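Local coordinates for protein minor fimbrium tip subunit Mfa3 (Porphyromonas gingivalis ATCC 33277, PDB 5NF4) that forms part of the tip of the minor fimbriae, the filamentous pili that mediate biofilm formation and adhesion to host cells and other oral bacteria, at residues H70-L75 and F113-N118. Numbering follows the deposited sequence.
Sequences HSLAML and FFFVAN
Ala-73 and Val-116 form a hydrogen-bonded pair between two antiparallel strands: Ala-73 N reaches Val-116 O at 2.8 Å, nearly straight at 174°, and Val-116 N returns to Ala-73 O at 2.9 Å. Leu-75 and Phe-114 repeat the exchange. Asn-118 N donates the last backbone bond, to Ser-71 O at 3.1 Å, while a water joins Ser-71 OG to Val-116 O. Just beyond strand 113-117 the Asn-118 side chain adds its own bonds: OD1 accepts one from His-70 N on a lone pair at 2.8 Å and, weakly, one from Ser-71 N.

On one face, Met-74 runs beside Phe-115, CG lying 3.3 Å from Phe-115 CE2. Its extended chi1 and chi2 (-177° and -170°) carry SD into two Met-aromatic contacts, oblique to the Phe-115 ring and at the edge of Phe-113. Leu-72 CD1 continues this layer against Ala-117 CB at 4.0 Å. Ala-73, Leu-75, Phe-114 and Val-116 line the other face, under helices 122-126 and 132-140.

Backbone bonds thus hold strands 71-78 and 109-117, flanked by strands 84-91 and 161-170, in register between apolar faces, and the asparagine amide ties the following loop to His-70 and, through ND2, to Arg-68 O and Phe-159 O.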
loop_
_atom_site.group_PDB
_atom_site.type_symbol
_atom_site.label_atom_id
_atom_site.label_comp_id
_atom_site.label_asym_id
_atom_site.label_seq_id
_atom_site.Cartn_x
_atom_site.Cartn_y
_atom_site.Cartn_z
ATOM N N HIS A 70 -2.637 11.650 9.216
ATOM C CA HIS A 70 -2.742 13.106 9.354
ATOM C C HIS A 70 -4.154 13.629 9.144
ATOM O O HIS A 70 -4.552 14.624 9.736
ATOM C CB HIS A 70 -1.818 13.777 8.338
ATOM C CG HIS A 70 -0.371 13.517 8.598
ATOM N ND1 HIS A 70 0.307 12.459 8.031
ATOM C CD2 HIS A 70 0.515 14.154 9.398
ATOM C CE1 HIS A 70 1.559 12.476 8.455
ATOM N NE2 HIS A 70 1.710 13.490 9.291
ATOM N N SER A 71 -4.875 12.973 8.256
ATOM C CA SER A 71 -6.283 13.268 8.038
ATOM C C SER A 71 -7.017 11.988 7.736
ATOM O O SER A 71 -6.444 11.042 7.212
ATOM C CB SER A 71 -6.476 14.262 6.898
ATOM O OG SER A 71 -6.148 13.658 5.654
ATOM N N LEU A 72 -8.304 11.965 8.054
ATOM C CA LEU A 72 -9.127 10.800 7.821
ATOM C C LEU A 72 -10.553 11.218 7.492
ATOM O O LEU A 72 -11.207 11.854 8.314
ATOM C CB LEU A 72 -9.123 9.897 9.062
ATOM C CG LEU A 72 -10.004 8.648 8.959
ATOM C CD1 LEU A 72 -9.471 7.709 7.878
ATOM C CD2 LEU A 72 -10.122 7.962 10.312
ATOM N N ALA A 73 -11.019 10.854 6.310
ATOM C CA ALA A 73 -12.409 11.075 5.923
ATOM C C ALA A 73 -13.171 9.775 6.001
ATOM O O ALA A 73 -12.683 8.726 5.592
ATOM C CB ALA A 73 -12.512 11.644 4.531
ATOM N N MET A 74 -14.375 9.848 6.562
ATOM C CA MET A 74 -15.268 8.719 6.584
ATOM C C MET A 74 -16.519 9.161 5.850
ATOM O O MET A 74 -17.055 10.229 6.174
ATOM C CB MET A 74 -15.630 8.298 8.022
ATOM C CG MET A 74 -16.520 7.049 8.029
ATOM S SD MET A 74 -17.207 6.659 9.657
ATOM C CE MET A 74 -18.305 8.071 9.782
ATOM N N LEU A 75 -16.968 8.356 4.900
ATOM C CA LEU A 75 -18.214 8.624 4.177
ATOM C C LEU A 75 -19.050 7.341 4.192
ATOM O O LEU A 75 -18.557 6.237 3.911
ATOM C CB LEU A 75 -17.942 9.108 2.750
ATOM C CG LEU A 75 -17.158 10.413 2.615
ATOM C CD1 LEU A 75 -15.678 10.098 2.464
ATOM C CD2 LEU A 75 -17.668 11.277 1.433
ATOM N N PHE A 113 -19.328 1.784 4.317
ATOM C CA PHE A 113 -18.442 2.740 4.989
ATOM C C PHE A 113 -17.171 2.869 4.144
ATOM O O PHE A 113 -16.589 1.864 3.785
ATOM C CB PHE A 113 -18.036 2.266 6.362
ATOM C CG PHE A 113 -19.143 2.319 7.396
ATOM C CD1 PHE A 113 -20.209 1.421 7.362
ATOM C CD2 PHE A 113 -19.075 3.245 8.417
ATOM C CE1 PHE A 113 -21.190 1.481 8.339
ATOM C CE2 PHE A 113 -20.045 3.309 9.373
ATOM C CZ PHE A 113 -21.101 2.427 9.341
ATOM N N PHE A 114 -16.752 4.098 3.897
ATOM C CA PHE A 114 -15.520 4.364 3.150
ATOM C C PHE A 114 -14.621 5.211 4.022
ATOM O O PHE A 114 -15.042 6.238 4.529
ATOM C CB PHE A 114 -15.778 5.093 1.824
ATOM C CG PHE A 114 -16.583 4.309 0.844
ATOM C CD1 PHE A 114 -17.967 4.200 1.005
ATOM C CD2 PHE A 114 -15.985 3.692 -0.248
ATOM C CE1 PHE A 114 -18.728 3.492 0.093
ATOM C CE2 PHE A 114 -16.746 2.983 -1.170
ATOM C CZ PHE A 114 -18.145 2.868 -0.976
ATOM N N PHE A 115 -13.353 4.799 4.129
ATOM C CA PHE A 115 -12.369 5.510 4.912
ATOM C C PHE A 115 -11.186 5.840 3.994
ATOM O O PHE A 115 -10.654 4.954 3.329
ATOM C CB PHE A 115 -11.873 4.690 6.101
ATOM C CG PHE A 115 -12.929 4.458 7.156
ATOM C CD1 PHE A 115 -13.782 3.373 7.070
ATOM C CD2 PHE A 115 -13.067 5.343 8.200
ATOM C CE1 PHE A 115 -14.746 3.156 8.032
ATOM C CE2 PHE A 115 -14.034 5.144 9.187
ATOM C CZ PHE A 115 -14.874 4.053 9.104
ATOM N N VAL A 116 -10.813 7.114 3.982
ATOM C CA VAL A 116 -9.720 7.622 3.130
ATOM C C VAL A 116 -8.809 8.494 3.996
ATOM O O VAL A 116 -9.264 9.463 4.576
ATOM C CB VAL A 116 -10.276 8.432 1.930
ATOM C CG1 VAL A 116 -9.156 8.980 1.096
ATOM C CG2 VAL A 116 -11.139 7.518 1.041
ATOM N N ALA A 117 -7.506 8.178 4.041
ATOM C CA ALA A 117 -6.580 8.895 4.884
ATOM C C ALA A 117 -5.458 9.513 4.071
ATOM O O ALA A 117 -5.077 8.958 3.040
ATOM C CB ALA A 117 -5.984 7.982 5.938
ATOM N N ASN A 118 -5.006 10.674 4.539
ATOM C CA ASN A 118 -3.839 11.351 3.977
ATOM C C ASN A 118 -3.969 11.715 2.496
ATOM O O ASN A 118 -2.982 11.780 1.773
ATOM C CB ASN A 118 -2.622 10.466 4.189
ATOM C CG ASN A 118 -2.286 10.300 5.655
ATOM O OD1 ASN A 118 -2.681 11.130 6.479
ATOM N ND2 ASN A 118 -1.512 9.258 5.986
HETATM O O HOH W 1 -7.873 12.027 3.785
#